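Local coordinates for vitamin B12-binding protein (Vibrio cholerae O395, PDB 5YSC) that binds vitamin B12 in the periplasm and probably delivers it to BtuC of the BtuCDF ABC transporter for import, at residues H29-E32 against I33-A37; R139-L142 against Q143-T147; P252-L255 against D256-E259; C262-L265 against K266-Q269. All coordinates share one frame; numbering follows the deposited sequence.

In the fold
All four contacts lie along helices of a two-lobed vitamin B12 carrier. Contact 1 is buried in helix 28-36 of the first lobe and touches the ligand. Contact 2 lies toward the surface, on helix 128-148. Contacts 3 and 4 share helix 254-267: contact 3 is its first turns, contact 4 its last, and their centres lie about 10 Å and about 20 Å from the centre of the chain. Contact 3 touches two of the others, contact 1 through Glu32 and Arg253, contact 2 through Arg141 with Asp256 and Glu259. Charge thus links helices at contacts 1 to 3, whereas contact 4 relies on a disulfide and on apolar packing against a sheet.

Contact 1 (H29-E32 against I33-A37); sequences HATE and IAYAA
Thr31 and Tyr35, one turn apart on helix 28-36, lie side by side and point the same way. The methyl CG2 of Thr31 comes within 4.1 Å of CE1 of the Tyr35 ring. CG2 stands anti to the backbone N, which turns the methyl to the ring and leaves OG1 beside that N. The same edge of the ring also meets backbone: CD1 of Tyr35 sits 3.3 Å from Thr31 O, which lies close to the ring plane. On another side of the helix, CG1 of Ile33 rests 3.6 Å from His29 O, and the side chain continues toward helix 112-122.

The backbone bonds are regular. Ile33 N donates to His29 O at 3.0 Å, almost straight on (166°), and Tyr35 N to Thr31 O at 3.1 Å. Ala34 N to Ala30 O is more bent, 149° at the hydrogen. Ala36 N completes the run by bonding to Glu32 O.

The polar ends find partners in other parts of the fold. The backbone N of His29 hydrogen-bonds the bound cyanocobalamin, and its NE2 shares a hydrogen bond with OG of Ser106, while CB of Ala30 lies over one face of its imidazole. Thr31 OG1 meets Ser25, Ser50 and Ala27 O. Glu32 OE2 is held by salt bridges to Arg249 and Arg253.

The buried carboxylate of Glu32, paired with two arginines, would be expected to stay ionised, and the hydrogen bond at NE2 helps to fix the rotation of the His29 ring beside the ligand.

Contact 2 (R139-L142 against Q143-T147); sequences RQRL and QDLRT
Leu142 and Arg146 pack together one turn apart on helix 128-148. CD2 of Leu142 lies over one face of the Arg146 guanidinium, displaced toward its rim, 3.6 Å from NH1; CD1 follows alongside NE at 4.0 Å. Leu142 carries CG anti to its backbone N (chi1 175°), Arg146 carries its own CG beside N, and the arginine chain then runs extended to NE, which brings the flat group back across the leucine. Arg141 and Leu145 cross at a slant one residue earlier, more loosely, with CG of Arg141 4.2 Å from CD1 of Leu145.

Main-chain hydrogen bonds run i to i+4 throughout. Asp144 N reaches Gln140 O at 2.8 Å, and Leu145 N reaches Arg141 O at the same length. Gln143 N bonds to Arg139 O and Arg146 N to Leu142 O. Near the end, Gln143 O is gripped twice, by Thr147 N at 3.0 Å and by the hydroxyl of Thr147, OG1 donating at 3.2 Å; the two donors come from opposite faces of the carbonyl plane.

The arginines' charges pair with acids of neighbouring helices. Arg139 pairs with Glu119 and Asp116, Arg146 with Asp112, and Arg141 with Asp256 and Glu259.

Leucine carbon thus supports one face of the Arg146 guanidinium while the NH2 is directed to Asp112, so the same side chain packs within its helix and bridges to helix 112-122. Between them the three arginines fasten this part of helix 128-148 to helices 112-122 and 254-267.

Contact 3 (P252-L255 against D256-E259); sequences PRTL and DAVE
At the start of helix 254-267 the carbonyls of Arg253 and Thr254 face the N-H groups of the following turn. Arg253 O serves two donors as the helix opens: a weak bond from Asp256 N at 2.9 Å, bent to 127°, and a longer but straighter one from Ala257 N at 3.3 Å. Val258 N to Thr254 O follows at 2.8 Å, and Glu259 N to Leu255 O shows the regular pattern established.

Side-chain contact is modest. CD2 of Leu255 meets CG2 of Val258 at 4.3 Å. CG1 of Val258 stands anti to its backbone N (chi1 169°), which leaves CG2 beside that N and 3.5 Å from Thr254 O. CB of Asp256 rests 3.4 Å from Arg253 O, and CB of Ala257 lies close to Thr254 O.

Other elements close round this turn. Thr254 OG1 bonds to Thr251 N and to Trp246 O, tying the helix start to the residues before it. Arg253 makes a cation-pi contact with Tyr52, Asp256 and Ala257 touch Trp246, and Leu255 packs on Phe138 of helix 128-148.

A carbonyl shared between a weak i+3 and an i+4 donor, followed by regular i+4 bonds, is common in the first turn of an alpha-helix, here placed where the second lobe of the B12-binding fold comes up to helix 28-36 of the first.

Contact 4 (C262-L265 against K266-Q269); sequences CTYL and KIAQ
Tyr264 and Ile267 touch near the end of helix 254-267, CD1 of the ring lying 4.3 Å from CD1 of the isoleucine at an oblique approach. Ile267 also meets Thr263: its CG1 sits 3.3 Å from Thr263 O, and its CD1 is 4.2 Å from CG2 of Thr263. With CG1 beside the backbone N (chi1 -65°), the isoleucine is folded back along the preceding turn.

The tight side of the helix belongs to Cys262, Leu265 and Ala268. CB of Ala268 packs 3.5 Å from Leu265 O, and both residues press on Ile155 of strand 155-159, with Phe212 and Val210 of strand 210-213 next to them. Cys262 is joined to Cys182 by a disulfide, and the Tyr264 ring stacks with Trp240.

The solvent side is looser. Lys266 touches the earlier turn with CB, 3.3 Å from Thr263 O, while its extended chain runs past Asn152 on the exposed side. Ile267 is exposed as well, despite its contacts.

Backbone bonds serve both sides. Lys266 N donates to Cys262 O at 2.9 Å, an oxygen that also accepts from Asn152 ND2; Ile267 N to Thr263 O is nearly straight, 167°, and Ala268 N reaches Tyr264 O at 3.0 Å. Thr263 OG1 turns back to Glu259 O.

Apolar carbon therefore packs one face of this terminal helix against the second lobe's sheet, while the disulfide ties the helix to the loop at Cys182; between the two turns themselves, backbone hydrogen bonds and the apolar touches of Ile267 make the connection.

Contact 1 (H29-E32 against I33-A37)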
ATOM      1  N   HIS A  29       6.267   0.627  -3.359  1.00  9.36           N
ATOM      2  CA  HIS A  29       5.167   0.985  -4.248  1.00  8.60           C
ATOM      3  C   HIS A  29       5.657   1.893  -5.350  1.00  8.38           C
ATOM      4  O   HIS A  29       5.214   1.787  -6.499  1.00  9.83           O
ATOM      5  CB  HIS A  29       4.023   1.658  -3.494  1.00  8.33           C
ATOM      6  CG  HIS A  29       4.159   3.160  -3.415  1.00 11.37           C
ATOM      7  ND1 HIS A  29       4.973   3.791  -2.498  1.00 11.90           N
ATOM      8  CD2 HIS A  29       3.654   4.133  -4.209  1.00 11.95           C
ATOM      9  CE1 HIS A  29       4.948   5.091  -2.720  1.00 12.59           C
ATOM     10  NE2 HIS A  29       4.142   5.324  -3.738  1.00 11.02           N
ATOM     11  N   ALA A  30       6.603   2.784  -5.022  1.00  8.95           N
ATOM     12  CA  ALA A  30       7.089   3.725  -6.018  1.00  8.14           C
ATOM     13  C   ALA A  30       7.839   3.017  -7.142  1.00  9.25           C
ATOM     14  O   ALA A  30       7.814   3.478  -8.299  1.00 10.54           O
ATOM     15  CB  ALA A  30       7.962   4.763  -5.333  1.00 10.54           C
ATOM     16  N   THR A  31       8.478   1.898  -6.829  1.00  8.10           N
ATOM     17  CA  THR A  31       9.135   1.099  -7.832  1.00  7.69           C
ATOM     18  C   THR A  31       8.105   0.433  -8.731  1.00  7.13           C
ATOM     19  O   THR A  31       8.262   0.431  -9.961  1.00  8.63           O
ATOM     20  CB  THR A  31      10.035   0.082  -7.141  1.00  8.85           C
ATOM     21  OG1 THR A  31      11.033   0.798  -6.407  1.00  8.97           O
ATOM     22  CG2 THR A  31      10.679  -0.870  -8.133  1.00  9.10           C
ATOM     23  N   GLU A  32       7.030  -0.084  -8.151  1.00 10.04           N
ATOM     24  CA  GLU A  32       5.993  -0.664  -9.001  1.00  9.82           C
ATOM     25  C   GLU A  32       5.414   0.382  -9.957  1.00 10.46           C
ATOM     26  O   GLU A  32       5.241   0.125 -11.154  1.00 11.38           O
ATOM     27  CB  GLU A  32       4.885  -1.325  -8.156  1.00  9.39           C
ATOM     28  CG  GLU A  32       5.396  -2.523  -7.306  1.00  8.76           C
ATOM     29  CD  GLU A  32       4.337  -3.487  -6.839  1.00  7.67           C
ATOM     30  OE1 GLU A  32       3.407  -3.803  -7.615  1.00  8.30           O
ATOM     31  OE2 GLU A  32       4.451  -3.960  -5.680  1.00  9.61           O
ATOM     32  N   ILE A  33       5.069   1.563  -9.438  1.00 10.20           N
ATOM     33  CA  ILE A  33       4.445   2.588 -10.273  1.00 10.48           C
ATOM     34  C   ILE A  33       5.411   3.082 -11.323  1.00 11.93           C
ATOM     35  O   ILE A  33       4.999   3.413 -12.449  1.00 13.13           O
ATOM     36  CB  ILE A  33       3.924   3.735  -9.389  1.00 14.49           C
ATOM     37  CG1 ILE A  33       2.709   3.262  -8.570  1.00 14.35           C
ATOM     38  CG2 ILE A  33       3.594   4.915 -10.229  1.00 26.73           C
ATOM     39  CD1 ILE A  33       1.633   2.779  -9.332  1.00 21.63           C
ATOM     40  N   ALA A  34       6.700   3.148 -10.978  1.00 11.16           N
ATOM     41  CA  ALA A  34       7.714   3.562 -11.952  1.00 11.56           C
ATOM     42  C   ALA A  34       7.746   2.610 -13.145  1.00 13.25           C
ATOM     43  O   ALA A  34       7.739   3.052 -14.305  1.00 14.89           O
ATOM     44  CB  ALA A  34       9.090   3.679 -11.290  1.00 12.52           C
ATOM     45  N   TYR A  35       7.757   1.295 -12.888  1.00 12.49           N
ATOM     46  CA  TYR A  35       7.723   0.350 -14.010  1.00 14.49           C
ATOM     47  C   TYR A  35       6.434   0.472 -14.806  1.00 16.84           C
ATOM     48  O   TYR A  35       6.473   0.480 -16.048  1.00 16.84           O
ATOM     49  CB  TYR A  35       7.908  -1.090 -13.526  1.00 13.78           C
ATOM     50  CG  TYR A  35       9.352  -1.500 -13.390  1.00 14.18           C
ATOM     51  CD1 TYR A  35      10.033  -1.260 -12.222  1.00 16.58           C
ATOM     52  CD2 TYR A  35      10.042  -2.147 -14.418  1.00 16.00           C
ATOM     53  CE1 TYR A  35      11.347  -1.620 -12.064  1.00 19.20           C
ATOM     54  CE2 TYR A  35      11.360  -2.505 -14.265  1.00 18.52           C
ATOM     55  CZ  TYR A  35      12.015  -2.250 -13.073  1.00 20.12           C
ATOM     56  OH  TYR A  35      13.363  -2.634 -12.888  1.00 23.81           O
ATOM     57  N   ALA A  36       5.285   0.623 -14.122  1.00 11.71           N
ATOM     58  CA  ALA A  36       4.017   0.759 -14.841  1.00 13.20           C
ATOM     59  C   ALA A  36       3.976   2.024 -15.693  1.00 14.36           C
ATOM     60  O   ALA A  36       3.262   2.066 -16.712  1.00 16.00           O
ATOM     61  CB  ALA A  36       2.854   0.760 -13.865  1.00 12.32           C
ATOM     62  N   ALA A  37       4.704   3.050 -15.272  1.00 14.13           N
ATOM     63  CA  ALA A  37       4.738   4.335 -15.944  1.00 15.11           C
ATOM     64  C   ALA A  37       5.738   4.370 -17.065  1.00 16.73           C
ATOM     65  O   ALA A  37       5.946   5.448 -17.627  1.00 21.11           O
ATOM     66  CB  ALA A  37       5.059   5.458 -14.942  1.00 15.49           C
TER

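Contact 2 (R139-L142 against Q143-T147)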
ATOM      1  N   ARG A 139      -7.767   2.830 -14.298  1.00 18.91           N
ATOM      2  CA  ARG A 139      -9.009   3.547 -14.063  1.00 20.02           C
ATOM      3  C   ARG A 139     -10.218   2.720 -14.482  1.00 25.04           C
ATOM      4  O   ARG A 139     -11.247   2.702 -13.791  1.00 23.46           O
ATOM      5  CB  ARG A 139      -8.967   4.876 -14.816  1.00 22.16           C
ATOM      6  CG  ARG A 139      -7.956   5.852 -14.216  1.00 21.22           C
ATOM      7  CD  ARG A 139      -8.168   7.310 -14.660  1.00 29.13           C
ATOM      8  NE  ARG A 139      -7.278   8.224 -13.927  1.00 28.79           N
ATOM      9  CZ  ARG A 139      -6.194   8.810 -14.427  1.00 29.29           C
ATOM     10  NH1 ARG A 139      -5.845   8.643 -15.696  1.00 32.29           N
ATOM     11  NH2 ARG A 139      -5.473   9.618 -13.653  1.00 23.76           N
ATOM     12  N   GLN A 140     -10.116   2.042 -15.621  1.00 24.20           N
ATOM     13  CA  GLN A 140     -11.250   1.251 -16.077  1.00 24.40           C
ATOM     14  C   GLN A 140     -11.498   0.071 -15.148  1.00 22.01           C
ATOM     15  O   GLN A 140     -12.635  -0.168 -14.734  1.00 22.51           O
ATOM     16  CB  GLN A 140     -11.035   0.774 -17.513  1.00 26.61           C
ATOM     17  CG  GLN A 140     -12.285   0.072 -18.065  1.00 32.70           C
ATOM     18  CD  GLN A 140     -13.526   0.943 -17.930  1.00 38.31           C
ATOM     19  OE1 GLN A 140     -14.595   0.488 -17.474  1.00 40.99           O
ATOM     20  NE2 GLN A 140     -13.378   2.220 -18.288  1.00 37.55           N
ATOM     21  N   ARG A 141     -10.442  -0.641 -14.742  1.00 21.96           N
ATOM     22  CA  ARG A 141     -10.653  -1.753 -13.812  1.00 23.96           C
ATOM     23  C   ARG A 141     -11.176  -1.249 -12.471  1.00 22.43           C
ATOM     24  O   ARG A 141     -12.020  -1.889 -11.841  1.00 21.51           O
ATOM     25  CB  ARG A 141      -9.360  -2.554 -13.623  1.00 19.54           C
ATOM     26  CG  ARG A 141      -9.552  -3.774 -12.738  1.00 18.62           C
ATOM     27  CD  ARG A 141      -8.306  -4.619 -12.635  1.00 19.06           C
ATOM     28  NE  ARG A 141      -8.530  -5.736 -11.707  1.00 17.96           N
ATOM     29  CZ  ARG A 141      -7.564  -6.423 -11.089  1.00 16.61           C
ATOM     30  NH1 ARG A 141      -6.283  -6.131 -11.264  1.00 16.66           N
ATOM     31  NH2 ARG A 141      -7.869  -7.389 -10.256  1.00 15.76           N
ATOM     32  N   LEU A 142     -10.704  -0.082 -12.018  1.00 16.30           N
ATOM     33  CA  LEU A 142     -11.197   0.453 -10.764  1.00 15.50           C
ATOM     34  C   LEU A 142     -12.678   0.757 -10.870  1.00 17.66           C
ATOM     35  O   LEU A 142     -13.436   0.513  -9.931  1.00 20.00           O
ATOM     36  CB  LEU A 142     -10.422   1.719 -10.372  1.00 15.43           C
ATOM     37  CG  LEU A 142     -10.913   2.452  -9.115  1.00 19.72           C
ATOM     38  CD1 LEU A 142     -10.927   1.610  -7.881  1.00 15.83           C
ATOM     39  CD2 LEU A 142     -10.005   3.647  -8.852  1.00 18.59           C
ATOM     40  N   GLN A 143     -13.088   1.275 -12.026  1.00 19.08           N
ATOM     41  CA  GLN A 143     -14.502   1.507 -12.297  1.00 21.81           C
ATOM     42  C   GLN A 143     -15.273   0.194 -12.272  1.00 25.02           C
ATOM     43  O   GLN A 143     -16.354   0.100 -11.676  1.00 27.04           O
ATOM     44  CB  GLN A 143     -14.650   2.194 -13.650  1.00 26.82           C
ATOM     45  CG  GLN A 143     -16.067   2.321 -14.174  1.00 34.36           C
ATOM     46  CD  GLN A 143     -16.979   3.101 -13.259  1.00 39.02           C
ATOM     47  OE1 GLN A 143     -16.541   3.971 -12.497  1.00 40.36           O
ATOM     48  NE2 GLN A 143     -18.271   2.794 -13.331  1.00 42.15           N
ATOM     49  N   ASP A 144     -14.723  -0.830 -12.914  1.00 23.71           N
ATOM     50  CA  ASP A 144     -15.389  -2.125 -12.905  1.00 22.27           C
ATOM     51  C   ASP A 144     -15.561  -2.628 -11.482  1.00 22.14           C
ATOM     52  O   ASP A 144     -16.631  -3.121 -11.112  1.00 26.61           O
ATOM     53  CB  ASP A 144     -14.590  -3.131 -13.734  1.00 23.07           C
ATOM     54  CG  ASP A 144     -14.580  -2.813 -15.218  1.00 28.89           C
ATOM     55  OD1 ASP A 144     -15.479  -2.076 -15.688  1.00 30.55           O
ATOM     56  OD2 ASP A 144     -13.651  -3.290 -15.912  1.00 30.20           O
ATOM     57  N   LEU A 145     -14.509  -2.522 -10.664  1.00 19.29           N
ATOM     58  CA  LEU A 145     -14.604  -3.025  -9.302  1.00 18.67           C
ATOM     59  C   LEU A 145     -15.614  -2.239  -8.480  1.00 22.93           C
ATOM     60  O   LEU A 145     -16.350  -2.823  -7.677  1.00 24.05           O
ATOM     61  CB  LEU A 145     -13.236  -2.999  -8.644  1.00 17.66           C
ATOM     62  CG  LEU A 145     -12.228  -3.986  -9.205  1.00 16.58           C
ATOM     63  CD1 LEU A 145     -10.814  -3.617  -8.736  1.00 14.98           C
ATOM     64  CD2 LEU A 145     -12.598  -5.415  -8.777  1.00 19.47           C
ATOM     65  N   ARG A 146     -15.643  -0.908  -8.630  1.00 22.97           N
ATOM     66  CA  ARG A 146     -16.606  -0.119  -7.874  1.00 23.36           C
ATOM     67  C   ARG A 146     -18.024  -0.570  -8.214  1.00 27.52           C
ATOM     68  O   ARG A 146     -18.849  -0.786  -7.324  1.00 28.91           O
ATOM     69  CB  ARG A 146     -16.399   1.377  -8.162  1.00 25.24           C
ATOM     70  CG  ARG A 146     -15.111   1.975  -7.556  1.00 21.26           C
ATOM     71  CD  ARG A 146     -14.886   3.446  -7.920  1.00 24.65           C
ATOM     72  NE  ARG A 146     -13.959   4.066  -6.970  1.00 22.25           N
ATOM     73  CZ  ARG A 146     -13.078   5.014  -7.270  1.00 22.56           C
ATOM     74  NH1 ARG A 146     -13.018   5.508  -8.495  1.00 24.01           N
ATOM     75  NH2 ARG A 146     -12.279   5.477  -6.320  1.00 19.52           N
ATOM     76  N   THR A 147     -18.298  -0.778  -9.500  1.00 25.08           N
ATOM     77  CA  THR A 147     -19.612  -1.270  -9.904  1.00 28.72           C
ATOM     78  C   THR A 147     -19.882  -2.641  -9.297  1.00 31.19           C
ATOM     79  O   THR A 147     -20.931  -2.873  -8.688  1.00 34.50           O
ATOM     80  CB  THR A 147     -19.688  -1.331 -11.430  1.00 31.07           C
ATOM     81  OG1 THR A 147     -19.495  -0.011 -11.987  1.00 31.04           O
ATOM     82  CG2 THR A 147     -21.039  -1.903 -11.875  1.00 31.49           C
TER

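Contact 3 (P252-L255 against D256-E259)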
ATOM      1  N   PRO A 252      -0.662  -0.873  -9.252  1.00 12.04           N
ATOM      2  CA  PRO A 252      -1.674  -1.625 -10.020  1.00  9.68           C
ATOM      3  C   PRO A 252      -2.143  -2.892  -9.345  1.00  8.98           C
ATOM      4  O   PRO A 252      -3.325  -3.253  -9.508  1.00 10.26           O
ATOM      5  CB  PRO A 252      -0.935  -1.925 -11.327  1.00 11.49           C
ATOM      6  CG  PRO A 252       0.027  -0.717 -11.440  1.00 12.14           C
ATOM      7  CD  PRO A 252       0.520  -0.565 -10.056  1.00 12.94           C
ATOM      8  N   ARG A 253      -1.270  -3.571  -8.579  1.00  8.02           N
ATOM      9  CA  ARG A 253      -1.697  -4.786  -7.914  1.00  7.84           C
ATOM     10  C   ARG A 253      -2.669  -4.511  -6.776  1.00  7.78           C
ATOM     11  O   ARG A 253      -3.326  -5.433  -6.292  1.00  7.32           O
ATOM     12  CB  ARG A 253      -0.466  -5.583  -7.467  1.00  6.30           C
ATOM     13  CG  ARG A 253       0.453  -5.919  -8.591  1.00  7.55           C
ATOM     14  CD  ARG A 253       1.431  -7.007  -8.222  1.00  7.23           C
ATOM     15  NE  ARG A 253       2.408  -6.541  -7.251  1.00  7.74           N
ATOM     16  CZ  ARG A 253       3.145  -7.298  -6.449  1.00  9.25           C
ATOM     17  NH1 ARG A 253       2.979  -8.615  -6.390  1.00  8.89           N
ATOM     18  NH2 ARG A 253       4.037  -6.709  -5.631  1.00  9.00           N
ATOM     19  N   THR A 254      -2.813  -3.264  -6.337  1.00  9.55           N
ATOM     20  CA  THR A 254      -3.834  -2.984  -5.340  1.00 11.03           C
ATOM     21  C   THR A 254      -5.219  -3.348  -5.848  1.00  9.95           C
ATOM     22  O   THR A 254      -6.075  -3.693  -5.054  1.00 10.80           O
ATOM     23  CB  THR A 254      -3.766  -1.513  -4.911  1.00 11.55           C
ATOM     24  OG1 THR A 254      -2.410  -1.201  -4.538  1.00 10.10           O
ATOM     25  CG2 THR A 254      -4.694  -1.205  -3.729  1.00 11.50           C
ATOM     26  N   LEU A 255      -5.447  -3.364  -7.162  1.00  9.29           N
ATOM     27  CA  LEU A 255      -6.762  -3.808  -7.598  1.00  9.83           C
ATOM     28  C   LEU A 255      -6.984  -5.303  -7.349  1.00  9.83           C
ATOM     29  O   LEU A 255      -8.129  -5.705  -7.141  1.00  9.97           O
ATOM     30  CB  LEU A 255      -6.970  -3.440  -9.054  1.00 12.18           C
ATOM     31  CG  LEU A 255      -6.904  -1.922  -9.253  1.00 15.29           C
ATOM     32  CD1 LEU A 255      -7.232  -1.605 -10.722  1.00 15.78           C
ATOM     33  CD2 LEU A 255      -7.785  -1.115  -8.308  1.00 15.79           C
ATOM     34  N   ASP A 256      -5.922  -6.127  -7.260  1.00 10.32           N
ATOM     35  CA  ASP A 256      -6.108  -7.483  -6.741  1.00  9.88           C
ATOM     36  C   ASP A 256      -6.400  -7.476  -5.240  1.00  9.17           C
ATOM     37  O   ASP A 256      -7.176  -8.292  -4.747  1.00 10.89           O
ATOM     38  CB  ASP A 256      -4.881  -8.365  -7.020  1.00 11.12           C
ATOM     39  CG  ASP A 256      -4.799  -8.822  -8.489  1.00 11.19           C
ATOM     40  OD1 ASP A 256      -5.857  -8.967  -9.141  1.00 11.52           O
ATOM     41  OD2 ASP A 256      -3.703  -9.000  -9.009  1.00 10.70           O
ATOM     42  N   ALA A 257      -5.811  -6.557  -4.481  1.00  9.52           N
ATOM     43  CA  ALA A 257      -6.231  -6.430  -3.098  1.00 10.84           C
ATOM     44  C   ALA A 257      -7.689  -6.003  -2.984  1.00 12.56           C
ATOM     45  O   ALA A 257      -8.389  -6.452  -2.077  1.00 12.40           O
ATOM     46  CB  ALA A 257      -5.361  -5.423  -2.353  1.00  9.66           C
ATOM     47  N   VAL A 258      -8.134  -5.063  -3.829  1.00  9.72           N
ATOM     48  CA  VAL A 258      -9.548  -4.702  -3.852  1.00 11.43           C
ATOM     49  C   VAL A 258     -10.402  -5.937  -4.068  1.00 11.11           C
ATOM     50  O   VAL A 258     -11.353  -6.191  -3.329  1.00 14.27           O
ATOM     51  CB  VAL A 258      -9.822  -3.628  -4.906  1.00 15.05           C
ATOM     52  CG1 VAL A 258     -11.315  -3.462  -5.120  1.00 15.54           C
ATOM     53  CG2 VAL A 258      -9.204  -2.296  -4.443  1.00 13.67           C
ATOM     54  N   GLU A 259     -10.081  -6.729  -5.072  1.00 13.13           N
ATOM     55  CA  GLU A 259     -10.850  -7.957  -5.293  1.00 12.05           C
ATOM     56  C   GLU A 259     -10.823  -8.860  -4.052  1.00 12.49           C
ATOM     57  O   GLU A 259     -11.854  -9.433  -3.655  1.00 15.40           O
ATOM     58  CB  GLU A 259     -10.297  -8.657  -6.556  1.00 12.53           C
ATOM     59  CG  GLU A 259     -11.295  -9.314  -7.409  1.00 18.74           C
ATOM     60  CD  GLU A 259     -10.690  -9.835  -8.705  1.00 17.87           C
ATOM     61  OE1 GLU A 259     -10.345  -9.006  -9.593  1.00 15.70           O
ATOM     62  OE2 GLU A 259     -10.589 -11.083  -8.830  1.00 16.70           O
TER

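Contact 4 (C262-L265 against K266-Q269)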
ATOM      1  N   CYS A 262     -12.774  -7.200  -1.075  1.00 13.18           N
ATOM      2  CA  CYS A 262     -14.189  -7.091  -1.415  1.00 16.93           C
ATOM      3  C   CYS A 262     -14.864  -8.453  -1.476  1.00 17.59           C
ATOM      4  O   CYS A 262     -16.025  -8.604  -1.060  1.00 17.23           O
ATOM      5  CB  CYS A 262     -14.330  -6.389  -2.745  1.00 18.66           C
ATOM      6  SG  CYS A 262     -14.321  -4.604  -2.737  1.00 22.96           S
ATOM      7  N   THR A 263     -14.166  -9.457  -1.992  1.00 11.56           N
ATOM      8  CA  THR A 263     -14.737 -10.803  -1.988  1.00 12.01           C
ATOM      9  C   THR A 263     -14.964 -11.301  -0.565  1.00 12.26           C
ATOM     10  O   THR A 263     -16.020 -11.852  -0.251  1.00 14.10           O
ATOM     11  CB  THR A 263     -13.834 -11.766  -2.762  1.00 10.93           C
ATOM     12  OG1 THR A 263     -13.820 -11.407  -4.147  1.00 13.03           O
ATOM     13  CG2 THR A 263     -14.323 -13.251  -2.582  1.00 11.57           C
ATOM     14  N   TYR A 264     -13.987 -11.097   0.323  1.00 15.32           N
ATOM     15  CA  TYR A 264     -14.134 -11.502   1.716  1.00 14.91           C
ATOM     16  C   TYR A 264     -15.232 -10.724   2.441  1.00 19.93           C
ATOM     17  O   TYR A 264     -16.000 -11.306   3.219  1.00 20.47           O
ATOM     18  CB  TYR A 264     -12.807 -11.332   2.456  1.00 14.26           C
ATOM     19  CG  TYR A 264     -11.836 -12.491   2.285  1.00 15.50           C
ATOM     20  CD1 TYR A 264     -12.258 -13.807   2.497  1.00 15.77           C
ATOM     21  CD2 TYR A 264     -10.489 -12.284   1.963  1.00 14.35           C
ATOM     22  CE1 TYR A 264     -11.398 -14.877   2.363  1.00 15.72           C
ATOM     23  CE2 TYR A 264      -9.620 -13.369   1.825  1.00 16.61           C
ATOM     24  CZ  TYR A 264     -10.082 -14.654   2.032  1.00 17.78           C
ATOM     25  OH  TYR A 264      -9.257 -15.737   1.894  1.00 15.95           O
ATOM     26  N   LEU A 265     -15.282  -9.394   2.278  1.00 17.20           N
ATOM     27  CA  LEU A 265     -16.376  -8.645   2.885  1.00 18.65           C
ATOM     28  C   LEU A 265     -17.719  -9.035   2.306  1.00 20.60           C
ATOM     29  O   LEU A 265     -18.731  -8.944   3.013  1.00 19.63           O
ATOM     30  CB  LEU A 265     -16.119  -7.149   2.733  1.00 18.86           C
ATOM     31  CG  LEU A 265     -15.523  -6.450   3.956  1.00 26.42           C
ATOM     32  CD1 LEU A 265     -14.726  -7.336   4.893  1.00 21.54           C
ATOM     33  CD2 LEU A 265     -14.717  -5.201   3.555  1.00 20.49           C
ATOM     34  N   LYS A 266     -17.760  -9.491   1.046  1.00 20.95           N
ATOM     35  CA  LYS A 266     -19.008 -10.047   0.511  1.00 21.66           C
ATOM     36  C   LYS A 266     -19.407 -11.321   1.234  1.00 21.28           C
ATOM     37  O   LYS A 266     -20.562 -11.473   1.651  1.00 23.76           O
ATOM     38  CB  LYS A 266     -18.870 -10.316  -0.977  1.00 19.09           C
ATOM     39  CG  LYS A 266     -20.157 -10.681  -1.640  1.00 22.82           C
ATOM     40  CD  LYS A 266     -19.904 -10.976  -3.069  1.00 26.26           C
ATOM     41  CE  LYS A 266     -21.167 -11.193  -3.804  1.00 32.98           C
ATOM     42  NZ  LYS A 266     -20.893 -11.703  -5.184  1.00 36.98           N
ATOM     43  N   ILE A 267     -18.466 -12.260   1.383  1.00 19.23           N
ATOM     44  CA  ILE A 267     -18.729 -13.480   2.151  1.00 21.71           C
ATOM     45  C   ILE A 267     -19.272 -13.149   3.529  1.00 21.81           C
ATOM     46  O   ILE A 267     -20.179 -13.823   4.038  1.00 23.84           O
ATOM     47  CB  ILE A 267     -17.459 -14.344   2.220  1.00 21.09           C
ATOM     48  CG1 ILE A 267     -17.101 -14.822   0.811  1.00 18.17           C
ATOM     49  CG2 ILE A 267     -17.649 -15.525   3.124  1.00 21.48           C
ATOM     50  CD1 ILE A 267     -15.751 -15.493   0.685  1.00 16.89           C
ATOM     51  N   ALA A 268     -18.714 -12.111   4.169  1.00 20.66           N
ATOM     52  CA  ALA A 268     -19.045 -11.746   5.545  1.00 19.41           C
ATOM     53  C   ALA A 268     -20.486 -11.305   5.719  1.00 24.24           C
ATOM     54  O   ALA A 268     -20.936 -11.100   6.858  1.00 23.53           O
ATOM     55  CB  ALA A 268     -18.094 -10.630   6.009  1.00 19.85           C
ATOM     56  N   GLN A 269     -21.203 -11.125   4.629  1.00 22.11           N
ATOM     57  CA  GLN A 269     -22.622 -10.861   4.703  1.00 26.13           C
ATOM     58  C   GLN A 269     -23.415 -12.114   5.010  1.00 34.27           C
ATOM     59  O   GLN A 269     -24.624 -12.007   5.231  1.00 27.48           O
ATOM     60  CB  GLN A 269     -23.119 -10.275   3.390  1.00 24.47           C
ATOM     61  CG  GLN A 269     -22.277  -9.158   2.831  1.00 29.62           C
ATOM     62  CD  GLN A 269     -23.096  -7.920   2.641  1.00 42.21           C
ATOM     63  OE1 GLN A 269     -23.609  -7.370   3.621  1.00 45.77           O
ATOM     64  NE2 GLN A 269     -23.278  -7.490   1.378  1.00 40.04           N
TER